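Local coordinates for trimethylamine-N-oxide reductase (Haemophilus influenzae, PDB 7L5I), which probably reduces S- or N-oxides such as trimethylamine N-oxide at a molybdenum centre carried by two pterin guanine dinucleotides, at residues G91-P96 / V110-D115. Sequence-based numbering, arbitrary orientation.
Sequences GFLANP and VRVSWD
A short helix, 90-94, packs against the edge strand 109-111 of a mixed sheet through one leucine, Leu93, set against two valines, Val110 on the strand and Val112 just past its end. The touching is done by a single methyl: CD1 of Leu93 lies 3.8 Å from Val110 CG1 and 3.9 Å from Val110 CB, the two side chains meeting at a slant. Val110 meets it with CG1, which a chi1 of 180° sets opposite the backbone N. The same Leu93 CD1 reaches Val112 more loosely, with Val112 CG1 at 4.4 Å. In Leu93, CD1 extends the chain at chi2 -168°, which carries the leucine out to both valines. The backbones stay well apart, Leu93 CA and Val110 CA being 8.3 Å from each other, and just 98 Å² is buried in all, so this is a small apolar patch. Strand 87-89 links the two sides: it runs straight into helix 90-94 and pairs antiparallel with 109-111, Val110 bonding through its backbone to Val88, on which the side chains of Leu93 and Val112 also rest. Arg111, alternating with Val110 along the strand, points away from the helix and forms a salt bridge with Glu536. Beyond Val112, Ser113 is the N-cap of helix 114-131, its OG accepting from Glu116 N; Leu93 in turn packs on Glu116. At the other end of the short helix Asn95 is the first residue to leave the helical conformation, and Pro96 CA sits 3.9 Å above the centre of one face of the Phe92 ring. The patch lies at the periphery of the molybdopterin oxidoreductase fold, its centre about 34 Å from the centre of the chain.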
loop_
_atom_site.group_PDB
_atom_site.type_symbol
_atom_site.label_atom_id
_atom_site.label_comp_id
_atom_site.label_asym_id
_atom_site.label_seq_id
_atom_site.Cartn_x
_atom_site.Cartn_y
_atom_site.Cartn_z
ATOM N N GLY A 91 10.629 -18.715 -26.796
ATOM C CA GLY A 91 10.729 -17.819 -27.934
ATOM C C GLY A 91 11.746 -16.722 -27.750
ATOM O O GLY A 91 12.323 -16.214 -28.718
ATOM N N PHE A 92 12.002 -16.343 -26.504
ATOM C CA PHE A 92 13.039 -15.360 -26.250
ATOM C C PHE A 92 14.412 -15.974 -26.416
ATOM O O PHE A 92 15.316 -15.335 -26.961
ATOM C CB PHE A 92 12.881 -14.770 -24.853
ATOM C CG PHE A 92 13.771 -13.604 -24.613
ATOM C CD1 PHE A 92 13.353 -12.320 -24.921
ATOM C CD2 PHE A 92 15.005 -13.781 -24.068
ATOM C CE1 PHE A 92 14.188 -11.236 -24.680
ATOM C CE2 PHE A 92 15.841 -12.714 -23.838
ATOM C CZ PHE A 92 15.430 -11.436 -24.155
ATOM N N LEU A 93 14.611 -17.204 -25.922
ATOM C CA LEU A 93 15.914 -17.854 -26.120
ATOM C C LEU A 93 16.260 -17.938 -27.601
ATOM O O LEU A 93 17.431 -17.802 -27.986
ATOM C CB LEU A 93 15.900 -19.264 -25.538
ATOM C CG LEU A 93 16.492 -19.579 -24.192
ATOM C CD1 LEU A 93 16.560 -21.092 -24.070
ATOM C CD2 LEU A 93 17.848 -18.947 -24.012
ATOM N N ALA A 94 15.251 -18.144 -28.447
ATOM C CA ALA A 94 15.494 -18.327 -29.875
ATOM C C ALA A 94 15.986 -17.044 -30.534
ATOM O O ALA A 94 16.840 -17.090 -31.426
ATOM C CB ALA A 94 14.213 -18.813 -30.548
ATOM N N ASN A 95 15.436 -15.897 -30.136
ATOM C CA ASN A 95 15.781 -14.603 -30.728
ATOM C C ASN A 95 15.821 -13.550 -29.637
ATOM O O ASN A 95 14.906 -12.723 -29.515
ATOM C CB ASN A 95 14.775 -14.198 -31.805
ATOM C CG ASN A 95 14.849 -15.082 -33.015
ATOM O OD1 ASN A 95 13.977 -15.924 -33.238
ATOM N ND2 ASN A 95 15.891 -14.899 -33.812
ATOM N N PRO A 96 16.868 -13.541 -28.821
ATOM C CA PRO A 96 16.877 -12.668 -27.643
ATOM C C PRO A 96 16.773 -11.203 -28.032
ATOM O O PRO A 96 17.578 -10.698 -28.824
ATOM C CB PRO A 96 18.219 -12.990 -26.977
ATOM C CG PRO A 96 18.537 -14.364 -27.437
ATOM C CD PRO A 96 18.042 -14.439 -28.843
ATOM N N VAL A 110 11.975 -22.605 -20.551
ATOM C CA VAL A 110 13.166 -23.442 -20.653
ATOM C C VAL A 110 14.018 -23.221 -19.417
ATOM O O VAL A 110 14.340 -22.079 -19.080
ATOM C CB VAL A 110 13.963 -23.124 -21.934
ATOM C CG1 VAL A 110 15.196 -24.001 -22.011
ATOM C CG2 VAL A 110 13.080 -23.293 -23.157
ATOM N N ARG A 111 14.354 -24.301 -18.713
ATOM C CA ARG A 111 15.286 -24.196 -17.598
ATOM C C ARG A 111 16.697 -24.025 -18.133
ATOM O O ARG A 111 17.110 -24.745 -19.054
ATOM C CB ARG A 111 15.246 -25.429 -16.699
ATOM C CG ARG A 111 16.556 -25.652 -15.877
ATOM C CD ARG A 111 16.292 -26.649 -14.791
ATOM N NE ARG A 111 17.365 -27.119 -13.900
ATOM C CZ ARG A 111 18.425 -26.464 -13.425
ATOM N NH1 ARG A 111 19.180 -27.114 -12.561
ATOM N NH2 ARG A 111 18.785 -25.231 -13.805
ATOM N N VAL A 112 17.437 -23.081 -17.544
ATOM C CA VAL A 112 18.816 -22.802 -17.915
ATOM C C VAL A 112 19.660 -22.711 -16.649
ATOM O O VAL A 112 19.149 -22.655 -15.534
ATOM C CB VAL A 112 18.964 -21.516 -18.750
ATOM C CG1 VAL A 112 18.107 -21.614 -20.034
ATOM C CG2 VAL A 112 18.565 -20.309 -17.958
ATOM N N SER A 113 20.976 -22.679 -16.840
ATOM C CA SER A 113 21.870 -22.514 -15.718
ATOM C C SER A 113 21.919 -21.050 -15.290
ATOM O O SER A 113 21.577 -20.134 -16.047
ATOM C CB SER A 113 23.281 -22.984 -16.097
ATOM O OG SER A 113 23.824 -22.138 -17.102
ATOM N N TRP A 114 22.408 -20.836 -14.074
ATOM C CA TRP A 114 22.669 -19.470 -13.629
ATOM C C TRP A 114 23.649 -18.767 -14.557
ATOM O O TRP A 114 23.425 -17.617 -14.937
ATOM C CB TRP A 114 23.200 -19.474 -12.206
ATOM C CG TRP A 114 22.108 -19.457 -11.162
ATOM C CD1 TRP A 114 21.758 -20.482 -10.329
ATOM C CD2 TRP A 114 21.226 -18.375 -10.868
ATOM N NE1 TRP A 114 20.706 -20.097 -9.512
ATOM C CE2 TRP A 114 20.357 -18.809 -9.832
ATOM C CE3 TRP A 114 21.075 -17.084 -11.373
ATOM C CZ2 TRP A 114 19.378 -17.986 -9.286
ATOM C CZ3 TRP A 114 20.097 -16.277 -10.839
ATOM C CH2 TRP A 114 19.261 -16.727 -9.812
ATOM N N ASP A 115 24.734 -19.449 -14.954
ATOM C CA ASP A 115 25.705 -18.818 -15.851
ATOM C C ASP A 115 25.047 -18.346 -17.146
ATOM O O ASP A 115 25.302 -17.225 -17.615
ATOM C CB ASP A 115 26.847 -19.786 -16.184
ATOM C CG ASP A 115 27.708 -20.126 -14.979
ATOM O OD1 ASP A 115 27.604 -19.425 -13.951
ATOM O OD2 ASP A 115 28.483 -21.108 -15.072
#